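Local structure of DNA ligase (Archaeoglobus fulgidus, 3GDE) at residues 427-432 / 500-505; 448-453 / 464-469. The protein seals nicks in double-stranded DNA, probably during replication, recombination and repair, using ATP and passing through an enzyme-bound AMP intermediate. All blocks are in the same frame, centred on the assembly; numbering follows the deposited sequence.

Contact 1 of 2, residues 427-432 / 500-505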
ATOM      1  N   THR A 427      17.200  -1.239   0.640  1.00 30.40           N
ATOM      2  CA  THR A 427      16.682  -0.229   1.547  1.00 30.21           C
ATOM      3  C   THR A 427      15.337  -0.736   2.034  1.00 30.54           C
ATOM      4  O   THR A 427      14.784  -1.695   1.475  1.00 30.52           O
ATOM      5  CB  THR A 427      16.549   1.173   0.917  1.00 29.96           C
ATOM      6  OG1 THR A 427      15.654   1.137  -0.209  1.00 30.99           O
ATOM      7  CG2 THR A 427      17.910   1.713   0.499  1.00 28.77           C
ATOM      8  N   LEU A 428      14.830  -0.120   3.096  1.00 30.63           N
ATOM      9  CA  LEU A 428      13.538  -0.498   3.652  1.00 30.79           C
ATOM     10  C   LEU A 428      12.623   0.690   3.641  1.00 30.65           C
ATOM     11  O   LEU A 428      13.069   1.830   3.758  1.00 30.67           O
ATOM     12  CB  LEU A 428      13.690  -1.007   5.088  1.00 31.15           C
ATOM     13  CG  LEU A 428      14.326  -2.388   5.258  1.00 32.02           C
ATOM     14  CD1 LEU A 428      14.854  -2.536   6.682  1.00 32.34           C
ATOM     15  CD2 LEU A 428      13.335  -3.495   4.889  1.00 31.40           C
ATOM     16  N   ASP A 429      11.335   0.438   3.485  1.00 30.48           N
ATOM     17  CA  ASP A 429      10.397   1.500   3.703  1.00 30.47           C
ATOM     18  C   ASP A 429       9.584   1.255   4.972  1.00 29.64           C
ATOM     19  O   ASP A 429       8.964   0.201   5.147  1.00 29.46           O
ATOM     20  CB  ASP A 429       9.590   1.777   2.447  1.00 31.97           C
ATOM     21  CG  ASP A 429      10.276   2.821   1.543  1.00 34.91           C
ATOM     22  OD1 ASP A 429      10.969   2.458   0.552  1.00 34.12           O
ATOM     23  OD2 ASP A 429      10.133   4.026   1.866  1.00 40.08           O
ATOM     24  N   LEU A 430       9.683   2.223   5.881  1.00 27.86           N
ATOM     25  CA  LEU A 430       9.230   2.070   7.245  1.00 27.27           C
ATOM     26  C   LEU A 430       8.330   3.240   7.631  1.00 27.00           C
ATOM     27  O   LEU A 430       8.527   4.361   7.178  1.00 26.86           O
ATOM     28  CB  LEU A 430      10.436   1.945   8.204  1.00 26.65           C
ATOM     29  CG  LEU A 430      11.418   0.785   7.937  1.00 26.06           C
ATOM     30  CD1 LEU A 430      12.762   0.979   8.656  1.00 24.82           C
ATOM     31  CD2 LEU A 430      10.804  -0.594   8.276  1.00 24.75           C
ATOM     32  N   VAL A 431       7.328   2.960   8.454  1.00 27.00           N
ATOM     33  CA  VAL A 431       6.379   3.986   8.883  1.00 27.14           C
ATOM     34  C   VAL A 431       7.034   4.883   9.937  1.00 26.89           C
ATOM     35  O   VAL A 431       7.727   4.397  10.820  1.00 26.40           O
ATOM     36  CB  VAL A 431       5.063   3.359   9.459  1.00 26.68           C
ATOM     37  CG1 VAL A 431       4.024   4.458   9.787  1.00 26.39           C
ATOM     38  CG2 VAL A 431       4.480   2.362   8.478  1.00 26.82           C
ATOM     39  N   VAL A 432       6.807   6.187   9.828  1.00 27.55           N
ATOM     40  CA  VAL A 432       7.231   7.122  10.865  1.00 28.28           C
ATOM     41  C   VAL A 432       6.177   7.181  11.971  1.00 28.67           C
ATOM     42  O   VAL A 432       5.110   7.791  11.811  1.00 28.87           O
ATOM     43  CB  VAL A 432       7.480   8.522  10.301  1.00 28.13           C
ATOM     44  CG1 VAL A 432       8.141   9.413  11.373  1.00 28.28           C
ATOM     45  CG2 VAL A 432       8.332   8.435   9.073  1.00 28.33           C
ATOM     46  N   LYS A 500       1.209   7.396   9.046  1.00 29.06           N
ATOM     47  CA  LYS A 500       0.794   8.061   7.816  1.00 29.23           C
ATOM     48  C   LYS A 500       1.925   8.040   6.778  1.00 28.53           C
ATOM     49  O   LYS A 500       1.766   7.547   5.663  1.00 28.39           O
ATOM     50  CB  LYS A 500       0.406   9.510   8.142  1.00 29.23           C
ATOM     51  CG  LYS A 500      -0.808  10.049   7.424  1.00 30.12           C
ATOM     52  CD  LYS A 500      -0.449  10.838   6.205  1.00 31.35           C
ATOM     53  CE  LYS A 500      -1.394  12.014   6.037  1.00 33.34           C
ATOM     54  NZ  LYS A 500      -1.661  12.294   4.599  1.00 35.94           N
ATOM     55  N   TYR A 501       3.079   8.554   7.171  1.00 28.05           N
ATOM     56  CA  TYR A 501       4.173   8.750   6.227  1.00 27.28           C
ATOM     57  C   TYR A 501       5.183   7.618   6.279  1.00 26.30           C
ATOM     58  O   TYR A 501       5.424   7.025   7.332  1.00 26.00           O
ATOM     59  CB  TYR A 501       4.818  10.124   6.439  1.00 27.64           C
ATOM     60  CG  TYR A 501       3.860  11.265   6.149  1.00 28.15           C
ATOM     61  CD1 TYR A 501       3.415  12.107   7.174  1.00 27.97           C
ATOM     62  CD2 TYR A 501       3.369  11.477   4.856  1.00 28.14           C
ATOM     63  CE1 TYR A 501       2.524  13.141   6.921  1.00 27.68           C
ATOM     64  CE2 TYR A 501       2.472  12.512   4.581  1.00 28.22           C
ATOM     65  CZ  TYR A 501       2.052  13.343   5.621  1.00 30.06           C
ATOM     66  OH  TYR A 501       1.168  14.386   5.358  1.00 29.83           O
ATOM     67  N   VAL A 502       5.745   7.304   5.119  1.00 25.38           N
ATOM     68  CA  VAL A 502       6.712   6.223   4.992  1.00 25.00           C
ATOM     69  C   VAL A 502       8.049   6.799   4.497  1.00 24.41           C
ATOM     70  O   VAL A 502       8.080   7.553   3.522  1.00 24.45           O
ATOM     71  CB  VAL A 502       6.170   5.117   4.017  1.00 25.01           C
ATOM     72  CG1 VAL A 502       7.258   4.117   3.635  1.00 24.51           C
ATOM     73  CG2 VAL A 502       4.953   4.406   4.636  1.00 24.83           C
ATOM     74  N   PHE A 503       9.140   6.459   5.183  1.00 23.84           N
ATOM     75  CA  PHE A 503      10.487   6.860   4.747  1.00 23.54           C
ATOM     76  C   PHE A 503      11.177   5.691   4.063  1.00 23.18           C
ATOM     77  O   PHE A 503      11.033   4.554   4.504  1.00 23.38           O
ATOM     78  CB  PHE A 503      11.377   7.250   5.938  1.00 22.78           C
ATOM     79  CG  PHE A 503      11.051   8.574   6.571  1.00 23.08           C
ATOM     80  CD1 PHE A 503      10.121   9.443   6.011  1.00 21.92           C
ATOM     81  CD2 PHE A 503      11.713   8.960   7.743  1.00 22.59           C
ATOM     82  CE1 PHE A 503       9.836  10.661   6.604  1.00 21.86           C
ATOM     83  CE2 PHE A 503      11.444  10.185   8.344  1.00 22.52           C
ATOM     84  CZ  PHE A 503      10.500  11.037   7.779  1.00 23.07           C
ATOM     85  N   GLU A 504      11.928   5.962   2.998  1.00 22.91           N
ATOM     86  CA  GLU A 504      12.930   5.003   2.524  1.00 22.87           C
ATOM     87  C   GLU A 504      14.198   5.140   3.382  1.00 23.21           C
ATOM     88  O   GLU A 504      14.769   6.232   3.500  1.00 22.84           O
ATOM     89  CB  GLU A 504      13.256   5.191   1.043  1.00 22.37           C
ATOM     90  CG  GLU A 504      14.224   4.114   0.507  1.00 22.81           C
ATOM     91  CD  GLU A 504      14.540   4.240  -0.967  1.00 24.03           C
ATOM     92  OE1 GLU A 504      13.845   5.005  -1.682  1.00 25.58           O
ATOM     93  OE2 GLU A 504      15.488   3.547  -1.424  1.00 27.17           O
ATOM     94  N   VAL A 505      14.622   4.024   3.968  1.00 23.49           N
ATOM     95  CA  VAL A 505      15.698   3.989   4.951  1.00 24.02           C
ATOM     96  C   VAL A 505      16.773   2.979   4.531  1.00 24.92           C
ATOM     97  O   VAL A 505      16.463   1.815   4.233  1.00 23.94           O
ATOM     98  CB  VAL A 505      15.158   3.601   6.352  1.00 23.92           C
ATOM     99  CG1 VAL A 505      16.272   3.563   7.387  1.00 24.27           C
ATOM    100  CG2 VAL A 505      14.064   4.562   6.798  1.00 24.52           C
TER
HETATM  101  O   HOH W   1       3.509   9.152  10.023  1.00 23.81           O

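Contact 2 of 2, residues 448-453 / 464-469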
ATOM      1  N   SER A 448      14.835  13.793  14.787  1.00 37.89           N
ATOM      2  CA  SER A 448      14.962  12.343  14.915  1.00 35.83           C
ATOM      3  C   SER A 448      13.593  11.667  14.729  1.00 34.47           C
ATOM      4  O   SER A 448      12.576  12.225  15.146  1.00 34.09           O
ATOM      5  CB  SER A 448      15.485  12.049  16.308  1.00 35.52           C
ATOM      6  OG  SER A 448      15.842  10.709  16.428  1.00 35.88           O
ATOM      7  N   PHE A 449      13.571  10.472  14.132  1.00 32.75           N
ATOM      8  CA  PHE A 449      12.311   9.803  13.729  1.00 31.05           C
ATOM      9  C   PHE A 449      12.281   8.320  14.074  1.00 30.19           C
ATOM     10  O   PHE A 449      13.211   7.587  13.771  1.00 29.98           O
ATOM     11  CB  PHE A 449      12.040   9.989  12.225  1.00 30.48           C
ATOM     12  CG  PHE A 449      12.083  11.419  11.773  1.00 30.12           C
ATOM     13  CD1 PHE A 449      13.277  11.988  11.328  1.00 29.47           C
ATOM     14  CD2 PHE A 449      10.937  12.210  11.805  1.00 29.12           C
ATOM     15  CE1 PHE A 449      13.325  13.326  10.912  1.00 29.38           C
ATOM     16  CE2 PHE A 449      10.979  13.556  11.393  1.00 29.19           C
ATOM     17  CZ  PHE A 449      12.170  14.111  10.947  1.00 29.06           C
ATOM     18  N   GLU A 450      11.202   7.888  14.716  1.00 29.86           N
ATOM     19  CA  GLU A 450      11.001   6.479  15.087  1.00 29.55           C
ATOM     20  C   GLU A 450      10.382   5.734  13.916  1.00 28.66           C
ATOM     21  O   GLU A 450       9.448   6.243  13.278  1.00 28.09           O
ATOM     22  CB  GLU A 450      10.080   6.372  16.300  1.00 29.83           C
ATOM     23  CG  GLU A 450      10.621   7.019  17.552  1.00 32.92           C
ATOM     24  CD  GLU A 450      11.881   6.336  18.048  1.00 37.46           C
ATOM     25  OE1 GLU A 450      12.910   7.023  18.218  1.00 39.29           O
ATOM     26  OE2 GLU A 450      11.843   5.105  18.254  1.00 40.86           O
ATOM     27  N   LEU A 451      10.893   4.534  13.643  1.00 27.75           N
ATOM     28  CA  LEU A 451      10.537   3.801  12.421  1.00 27.37           C
ATOM     29  C   LEU A 451       9.974   2.425  12.722  1.00 27.04           C
ATOM     30  O   LEU A 451      10.477   1.715  13.596  1.00 27.12           O
ATOM     31  CB  LEU A 451      11.746   3.666  11.487  1.00 27.18           C
ATOM     32  CG  LEU A 451      12.540   4.915  11.091  1.00 27.17           C
ATOM     33  CD1 LEU A 451      13.845   4.492  10.435  1.00 27.84           C
ATOM     34  CD2 LEU A 451      11.752   5.852  10.188  1.00 26.05           C
ATOM     35  N   ALA A 452       8.932   2.043  11.988  1.00 26.43           N
ATOM     36  CA  ALA A 452       8.256   0.779  12.253  1.00 26.26           C
ATOM     37  C   ALA A 452       7.946   0.013  10.985  1.00 26.20           C
ATOM     38  O   ALA A 452       7.632   0.602   9.952  1.00 26.16           O
ATOM     39  CB  ALA A 452       6.976   1.011  13.064  1.00 25.98           C
ATOM     40  N   CYS A 453       8.057  -1.307  11.076  1.00 26.66           N
ATOM     41  CA  CYS A 453       7.618  -2.196  10.016  1.00 27.09           C
ATOM     42  C   CYS A 453       6.191  -2.693  10.327  1.00 27.33           C
ATOM     43  O   CYS A 453       5.680  -2.481  11.421  1.00 27.22           O
ATOM     44  CB  CYS A 453       8.604  -3.363   9.849  1.00 26.95           C
ATOM     45  SG  CYS A 453       8.586  -4.594  11.162  1.00 26.69           S
ATOM     46  N   VAL A 464      11.424  -0.664  14.871  1.00 32.86           N
ATOM     47  CA  VAL A 464      12.548  -1.341  14.264  1.00 32.99           C
ATOM     48  C   VAL A 464      13.821  -0.473  14.339  1.00 33.02           C
ATOM     49  O   VAL A 464      14.933  -0.954  14.153  1.00 33.03           O
ATOM     50  CB  VAL A 464      12.140  -1.801  12.837  1.00 32.85           C
ATOM     51  CG1 VAL A 464      13.010  -1.216  11.753  1.00 32.98           C
ATOM     52  CG2 VAL A 464      12.039  -3.305  12.769  1.00 32.63           C
ATOM     53  N   GLY A 465      13.651   0.805  14.652  1.00 32.95           N
ATOM     54  CA  GLY A 465      14.799   1.677  14.801  1.00 33.11           C
ATOM     55  C   GLY A 465      14.469   3.150  14.869  1.00 33.04           C
ATOM     56  O   GLY A 465      13.301   3.540  14.982  1.00 32.34           O
ATOM     57  N   ARG A 466      15.524   3.955  14.801  1.00 33.15           N
ATOM     58  CA  ARG A 466      15.435   5.402  14.878  1.00 33.68           C
ATOM     59  C   ARG A 466      16.486   6.040  13.978  1.00 33.14           C
ATOM     60  O   ARG A 466      17.637   5.617  13.976  1.00 33.33           O
ATOM     61  CB  ARG A 466      15.636   5.857  16.319  1.00 33.74           C
ATOM     62  CG  ARG A 466      15.257   7.287  16.529  1.00 37.06           C
ATOM     63  CD  ARG A 466      16.451   8.115  16.853  1.00 42.36           C
ATOM     64  NE  ARG A 466      16.692   8.150  18.289  1.00 45.94           N
ATOM     65  CZ  ARG A 466      17.684   8.826  18.859  1.00 49.07           C
ATOM     66  NH1 ARG A 466      18.531   9.526  18.100  1.00 49.31           N
ATOM     67  NH2 ARG A 466      17.829   8.803  20.187  1.00 50.07           N
ATOM     68  N   VAL A 467      16.083   7.070  13.237  1.00 32.68           N
ATOM     69  CA  VAL A 467      16.937   7.683  12.223  1.00 31.96           C
ATOM     70  C   VAL A 467      17.092   9.191  12.441  1.00 32.19           C
ATOM     71  O   VAL A 467      16.125   9.879  12.762  1.00 31.17           O
ATOM     72  CB  VAL A 467      16.449   7.351  10.766  1.00 31.84           C
ATOM     73  CG1 VAL A 467      15.067   7.940  10.470  1.00 30.97           C
ATOM     74  CG2 VAL A 467      17.465   7.799   9.724  1.00 31.04           C
ATOM     75  N   ALA A 468      18.326   9.681  12.258  1.00 32.33           N
ATOM     76  CA  ALA A 468      18.655  11.098  12.440  1.00 32.56           C
ATOM     77  C   ALA A 468      19.603  11.610  11.355  1.00 32.95           C
ATOM     78  O   ALA A 468      19.704  12.820  11.135  1.00 33.49           O
ATOM     79  CB  ALA A 468      19.255  11.323  13.814  1.00 32.33           C
ATOM     80  N   THR A 469      20.289  10.692  10.673  1.00 33.08           N
ATOM     81  CA  THR A 469      21.213  11.068   9.599  1.00 33.35           C
ATOM     82  C   THR A 469      20.572  10.965   8.219  1.00 32.80           C
ATOM     83  O   THR A 469      19.640  10.197   8.013  1.00 32.60           O
ATOM     84  CB  THR A 469      22.538  10.237   9.630  1.00 33.87           C
ATOM     85  OG1 THR A 469      22.246   8.831   9.549  1.00 35.19           O
ATOM     86  CG2 THR A 469      23.301  10.495  10.907  1.00 33.90           C
TER

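Contact 1 of 2, residues 427-432 / 500-505
V432 sets its CG2 methyl squarely over the middle of the F503 ring, 3.4 Å from CG2 to the ring centroid and almost on the ring normal, a CH-pi contact in which all six ring carbons lie about equally far from the methyl. CG2 is put there by the first torsion of V432, which sends CG1 anti to the backbone N (chi1 -171°) and CG2 anti to the carbonyl carbon. L430 and V505 share this tightly packed face, and F527 meets the F503 ring edge-to-face. Behind these side chains the two antiparallel strands are laced by backbone bonds, among them the paired L428-V505 and L430-F503 links; V505 N to L428 O is 2.7 Å.

The other face carries V431 against V502 and then turns polar. The carboxylates of D429 and E504 are neighbours, OD1 of D429 lying 4.4 Å from OE1 of E504, with their planes 54° apart. K534 takes up D429 OD1, while R529 and R531 both bind E504 OE1. The second oxygen of E504 is used as well: T427 OG1 donates to OE2 at 2.7 Å, reaching it on the anti side and 33° out of the carboxylate plane.

Toward K500 the pairing is looser and more open to solvent. V432 N still bonds Y501 O at 3.0 Å, but the next link runs through a water that donates to V432 O and accepts from Y501 N.

The lysine and arginines around the D429 and E504 carboxylates probably offset their mutual repulsion, while the pairing of these OB-domain strands itself rests on the backbone bonds.

Contact 2 of 2, residues 448-453 / 464-469
With CG anti to its carbonyl carbon and a bend at the second torsion (chi2 -64°), E450 folds its carboxylate back across the strand pair toward R466. R466 starts with CG anti to the backbone N (chi1 -167°), then bends at chi2 and chi3, which brings NE within 3.9 Å of E450 OE1, a long salt bridge. OE1 lies at the edge of the guanidinium, near its plane, though the two flat groups are turned 68° apart. The stronger partner of E450 is K463, which binds OE2. These strands form a beta hairpin of the OB-fold domain, and a classic beta bulge interrupts their pairing: V464 and G465 both face L451. L451 O takes V464 N at 2.9 Å and G465 N only weakly at 3.5 Å. A side chain at G465, with the backbone as it stands, would collide with the carbonyl oxygen of V464. An alanine in place of E450 would probably leave K463 without its acid and take from R466 a distant charge partner and the contact of OE1 with its CG. On the buried face L451 CD1 packs 3.7 Å from V467 CG1, and F449 CB is 4.1 Å from the same methyl.

Contacts 1 and 2 lie about 9 Å apart, centre to centre, in the curled antiparallel sheet of the C-terminal OB-fold domain. Strand 428-437 opens the order along the chain, the hairpin 446-454 and 461-467 follows, and strand 502-506 comes last, so contact 2 is nested inside the loop closed by contact 1. Strands 428-437 and 446-454 are neighbours, and V431 N probably hydrogen-bonds A452 O across them. The apolar faces merge too: V505 packs on L451 and F503 on F449, with helix 473-483 against both rings. Local hairpin pairing and a long-range closure thus build one continuous core.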